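Local atomic coordinates of proto-oncogene vav (Homo sapiens, PDB entry 6NEW), a protein that probably acts as a guanine nucleotide exchange factor for Rac-type GTPases, using a DH (RhoGEF) domain followed by PH and zinc-binding C1 domains. Residues A[55-59]-A[171-175]; A[19-23]-A[166-171]. All coordinates share one frame; numbering follows the deposited sequence.

Interaction 1. Residues A[55-59]-A[171-175]; sequences YTDTL and LLMVP
Tyr55 meets Val174 and Pro175 along one flank of its side chain, from CD1 to the hydroxyl. Val174 CG1 reaches the ring at its edge, near the ring plane, 4.1 Å from Tyr55 CD1. The two side chains run past each other in opposite directions, whereas the Pro175 side chain crosses that of the tyrosine at about a right angle. At the phenol end, Tyr55 OH comes 3.3 Å from Pro175 CB, a contact of an oxygen with carbon. With CG anti to the backbone N (chi1 178°), Tyr55 carries its ring out from helix 37-71 to Val174 and Pro175. One turn on, Leu59 CD2 touches Pro175 CG at 4.3 Å, and Thr58 turns its methyl CG2 to Leu171 CD1 at 4.4 Å. The fold is the all-helical DH domain: the long helix 37-71 packs here on the chain where it passes from the short helix 168-171 into helix 174-179. All six touching residues are buried, so their polar ends need partners. Tyr55 OH finds one in Tyr126 OH of helix 125-131, which fixes the far end of the ring, and Thr58 OG1 bonds back to Lys54 O within its own helix. Further out, His93 of helix 86-105 stacks edge-to-face with Tyr55.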
loop_
_atom_site.group_PDB
_atom_site.type_symbol
_atom_site.label_atom_id
_atom_site.label_comp_id
_atom_site.label_asym_id
_atom_site.label_seq_id
_atom_site.Cartn_x
_atom_site.Cartn_y
_atom_site.Cartn_z
ATOM N N TYR A 55 -17.991 13.178 11.493
ATOM C CA TYR A 55 -16.617 12.713 11.422
ATOM C C TYR A 55 -15.656 13.726 12.028
ATOM O O TYR A 55 -14.844 13.343 12.864
ATOM C CB TYR A 55 -16.199 12.303 9.991
ATOM C CG TYR A 55 -14.751 11.875 9.930
ATOM C CD1 TYR A 55 -14.310 10.746 10.614
ATOM C CD2 TYR A 55 -13.797 12.672 9.308
ATOM C CE1 TYR A 55 -12.961 10.407 10.656
ATOM C CE2 TYR A 55 -12.448 12.326 9.316
ATOM C CZ TYR A 55 -12.034 11.192 9.997
ATOM O OH TYR A 55 -10.710 10.839 10.027
ATOM N N THR A 56 -15.762 15.008 11.628
ATOM C CA THR A 56 -14.934 16.109 12.139
ATOM C C THR A 56 -15.140 16.281 13.657
ATOM O O THR A 56 -14.202 16.654 14.365
ATOM C CB THR A 56 -15.172 17.376 11.310
ATOM O OG1 THR A 56 -14.800 17.101 9.965
ATOM C CG2 THR A 56 -14.379 18.587 11.797
ATOM N N ASP A 57 -16.349 15.959 14.149
ATOM C CA ASP A 57 -16.663 16.037 15.566
ATOM C C ASP A 57 -16.025 14.902 16.336
ATOM O O ASP A 57 -15.650 15.101 17.490
ATOM C CB ASP A 57 -18.179 16.110 15.819
ATOM C CG ASP A 57 -18.687 17.539 15.851
ATOM O OD1 ASP A 57 -18.273 18.297 16.768
ATOM O OD2 ASP A 57 -19.495 17.903 14.966
ATOM N N THR A 58 -15.894 13.719 15.698
ATOM C CA THR A 58 -15.250 12.539 16.286
ATOM C C THR A 58 -13.749 12.799 16.467
ATOM O O THR A 58 -13.208 12.426 17.505
ATOM C CB THR A 58 -15.601 11.282 15.502
ATOM O OG1 THR A 58 -17.011 11.091 15.599
ATOM C CG2 THR A 58 -14.901 10.033 16.032
ATOM N N LEU A 59 -13.103 13.503 15.507
ATOM C CA LEU A 59 -11.688 13.875 15.607
ATOM C C LEU A 59 -11.496 14.856 16.766
ATOM O O LEU A 59 -10.499 14.770 17.487
ATOM C CB LEU A 59 -11.135 14.463 14.289
ATOM C CG LEU A 59 -11.023 13.514 13.077
ATOM C CD1 LEU A 59 -10.786 14.300 11.795
ATOM C CD2 LEU A 59 -9.906 12.493 13.260
ATOM N N LEU A 171 -12.397 3.774 18.459
ATOM C CA LEU A 171 -12.429 5.165 17.987
ATOM C C LEU A 171 -11.258 5.504 17.046
ATOM O O LEU A 171 -11.395 6.379 16.194
ATOM C CB LEU A 171 -12.476 6.137 19.191
ATOM C CG LEU A 171 -13.514 7.277 19.168
ATOM C CD1 LEU A 171 -14.922 6.754 18.937
ATOM C CD2 LEU A 171 -13.495 8.056 20.470
ATOM N N LEU A 172 -10.124 4.796 17.187
ATOM C CA LEU A 172 -8.944 4.992 16.349
ATOM C C LEU A 172 -9.040 4.256 15.006
ATOM O O LEU A 172 -8.229 4.517 14.121
ATOM C CB LEU A 172 -7.659 4.632 17.110
ATOM C CG LEU A 172 -7.312 5.513 18.309
ATOM C CD1 LEU A 172 -6.459 4.759 19.301
ATOM C CD2 LEU A 172 -6.651 6.826 17.890
ATOM N N MET A 173 -10.045 3.372 14.844
ATOM C CA MET A 173 -10.298 2.636 13.601
ATOM C C MET A 173 -11.239 3.422 12.666
ATOM O O MET A 173 -11.354 3.091 11.481
ATOM C CB MET A 173 -10.861 1.234 13.900
ATOM N N VAL A 174 -11.879 4.484 13.196
ATOM C CA VAL A 174 -12.796 5.356 12.454
ATOM C C VAL A 174 -12.061 6.125 11.314
ATOM O O VAL A 174 -12.580 6.075 10.193
ATOM C CB VAL A 174 -13.628 6.292 13.388
ATOM C CG1 VAL A 174 -14.580 7.183 12.591
ATOM C CG2 VAL A 174 -14.398 5.490 14.435
ATOM N N PRO A 175 -10.889 6.800 11.526
ATOM C CA PRO A 175 -10.254 7.539 10.416
ATOM C C PRO A 175 -9.871 6.715 9.180
ATOM O O PRO A 175 -9.947 7.250 8.071
ATOM C CB PRO A 175 -9.030 8.184 11.072
ATOM C CG PRO A 175 -9.365 8.259 12.504
ATOM C CD PRO A 175 -10.122 6.994 12.771
#

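Interaction 2. Residues A[19-23]-A[166-171]; sequences IYEDL and FTLRDL
Ile19 and Phe166 pass each other in opposite directions, and the tip of the isoleucine comes obliquely to the ring: Ile19 CD1 is 3.4 Å from Phe166 CD1. The same methyl group reaches Asp170 CB at 3.5 Å, with the two side chains crossing at about a right angle, so one methyl touches both the phenylalanine and the first turn of helix 168-171. Chi1 of -162° sets Ile19 CG1 anti to the backbone N, and chi2 of 89° then turns CD1 to Phe166 and Asp170. Farther out on the ring, Asp22 places its CB in the ring plane at the edge, while its carboxylate stands at 79° to the ring and brings OD2 to 3.4 Å from Phe166 CE1. The para carbon, Phe166 CZ, approaches the backbone of the short helix, 3.8 Å from Leu23 N. The IYEDL sequence of helix 19-23 and its docking on the DH domain are consistent with it being the inhibitory helix of the Vav acidic region, which in this family packs over the GTPase-binding surface until its tyrosine is phosphorylated. Tyr20 is directed away from residues 166-171, and its hydroxyl bonds to Arg178. On the buried side, Leu23 CD1 meets Leu171 CD1 at 4.4 Å, and Leu23 also rests on Lys54 of helix 37-71. Thr167, at the N-cap of helix 168-171, gives its hydroxyl proton to Asp170 OD2 (OG1 to OD2, 2.7 Å), approaching from above the carboxylate plane and tethering the aspartate's outer end while its CB faces Ile19.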
loop_
_atom_site.group_PDB
_atom_site.type_symbol
_atom_site.label_atom_id
_atom_site.label_comp_id
_atom_site.label_asym_id
_atom_site.label_seq_id
_atom_site.Cartn_x
_atom_site.Cartn_y
_atom_site.Cartn_z
ATOM N N ILE A 19 -18.543 -0.157 13.667
ATOM C CA ILE A 19 -18.202 1.004 14.537
ATOM C C ILE A 19 -18.476 2.364 13.832
ATOM O O ILE A 19 -19.099 3.249 14.430
ATOM C CB ILE A 19 -16.772 0.929 15.188
ATOM C CG1 ILE A 19 -16.634 1.880 16.394
ATOM C CG2 ILE A 19 -15.612 1.112 14.204
ATOM C CD1 ILE A 19 -17.048 1.239 17.678
ATOM N N TYR A 20 -18.070 2.476 12.554
ATOM C CA TYR A 20 -18.272 3.639 11.695
ATOM C C TYR A 20 -19.773 3.778 11.379
ATOM O O TYR A 20 -20.282 4.895 11.385
ATOM C CB TYR A 20 -17.423 3.504 10.405
ATOM C CG TYR A 20 -17.655 4.587 9.367
ATOM C CD1 TYR A 20 -18.670 4.468 8.421
ATOM C CD2 TYR A 20 -16.839 5.714 9.312
ATOM C CE1 TYR A 20 -18.897 5.464 7.475
ATOM C CE2 TYR A 20 -17.043 6.707 8.352
ATOM C CZ TYR A 20 -18.079 6.580 7.441
ATOM O OH TYR A 20 -18.308 7.547 6.495
ATOM N N GLU A 21 -20.472 2.647 11.120
ATOM C CA GLU A 21 -21.909 2.612 10.811
ATOM C C GLU A 21 -22.763 3.085 11.996
ATOM O O GLU A 21 -23.716 3.843 11.796
ATOM C CB GLU A 21 -22.341 1.210 10.345
ATOM N N ASP A 22 -22.394 2.657 13.228
ATOM C CA ASP A 22 -23.056 3.023 14.486
ATOM C C ASP A 22 -22.785 4.494 14.795
ATOM O O ASP A 22 -23.675 5.187 15.286
ATOM C CB ASP A 22 -22.572 2.129 15.649
ATOM C CG ASP A 22 -23.352 2.259 16.954
ATOM O OD1 ASP A 22 -24.458 2.849 16.937
ATOM O OD2 ASP A 22 -22.872 1.739 17.986
ATOM N N LEU A 23 -21.562 4.963 14.483
ATOM C CA LEU A 23 -21.125 6.349 14.666
ATOM C C LEU A 23 -21.869 7.277 13.688
ATOM O O LEU A 23 -22.259 8.374 14.079
ATOM C CB LEU A 23 -19.603 6.443 14.448
ATOM C CG LEU A 23 -18.918 7.747 14.842
ATOM C CD1 LEU A 23 -17.620 7.472 15.535
ATOM C CD2 LEU A 23 -18.626 8.593 13.634
ATOM N N PHE A 166 -18.450 3.894 22.662
ATOM C CA PHE A 166 -17.240 3.578 21.892
ATOM C C PHE A 166 -15.949 3.754 22.709
ATOM O O PHE A 166 -15.739 4.811 23.309
ATOM C CB PHE A 166 -17.148 4.456 20.624
ATOM C CG PHE A 166 -18.394 4.606 19.781
ATOM C CD1 PHE A 166 -18.999 3.498 19.201
ATOM C CD2 PHE A 166 -18.927 5.863 19.518
ATOM C CE1 PHE A 166 -20.137 3.635 18.404
ATOM C CE2 PHE A 166 -20.069 6.001 18.722
ATOM C CZ PHE A 166 -20.666 4.883 18.171
ATOM N N THR A 167 -15.069 2.734 22.690
ATOM C CA THR A 167 -13.771 2.768 23.375
ATOM C C THR A 167 -12.737 3.416 22.449
ATOM O O THR A 167 -12.970 3.459 21.241
ATOM C CB THR A 167 -13.337 1.358 23.810
ATOM O OG1 THR A 167 -13.244 0.506 22.668
ATOM C CG2 THR A 167 -14.259 0.750 24.856
ATOM N N LEU A 168 -11.601 3.902 23.002
ATOM C CA LEU A 168 -10.542 4.551 22.220
ATOM C C LEU A 168 -9.977 3.648 21.116
ATOM O O LEU A 168 -9.848 4.116 19.981
ATOM C CB LEU A 168 -9.418 5.134 23.105
ATOM C CG LEU A 168 -8.258 5.869 22.386
ATOM C CD1 LEU A 168 -8.749 7.044 21.545
ATOM C CD2 LEU A 168 -7.222 6.358 23.363
ATOM N N ARG A 169 -9.681 2.365 21.431
ATOM C CA ARG A 169 -9.160 1.382 20.468
ATOM C C ARG A 169 -10.074 1.282 19.227
ATOM O O ARG A 169 -9.576 1.269 18.095
ATOM C CB ARG A 169 -8.961 0.008 21.127
ATOM N N ASP A 170 -11.408 1.307 19.446
ATOM C CA ASP A 170 -12.433 1.305 18.392
ATOM C C ASP A 170 -12.496 2.672 17.679
ATOM O O ASP A 170 -12.619 2.720 16.453
ATOM C CB ASP A 170 -13.809 0.964 18.984
ATOM C CG ASP A 170 -13.983 -0.474 19.424
ATOM O OD1 ASP A 170 -13.761 -1.381 18.592
ATOM O OD2 ASP A 170 -14.424 -0.693 20.571
ATOM N N LEU A 171 -12.397 3.774 18.459
ATOM C CA LEU A 171 -12.429 5.165 17.987
ATOM C C LEU A 171 -11.258 5.504 17.046
ATOM O O LEU A 171 -11.395 6.379 16.194
ATOM C CB LEU A 171 -12.476 6.137 19.191
ATOM C CG LEU A 171 -13.514 7.277 19.168
ATOM C CD1 LEU A 171 -14.922 6.754 18.937
ATOM C CD2 LEU A 171 -13.495 8.056 20.470
#

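In the fold
Interactions 1 and 2 adjoin, their centres about 8 Å apart, and share Leu171. Leu23 joins them most directly: its CD2 lies 3.6 Å from Thr58 OG1, and its CD1 lies 3.9 Å from Val174 CG2. Tyr20 adds a looser touch, with CD2 at 4.2 Å from Val174 CG1. Helix 19-23 thus lies against a surface that interaction 1 builds within the DH domain from helix 37-71 and residues 171-175. This placement is consistent with an inhibitory segment docked on the DH domain. The zinc ions are bound by residues of the C1 domain, and neither contact contributes a ligand to them.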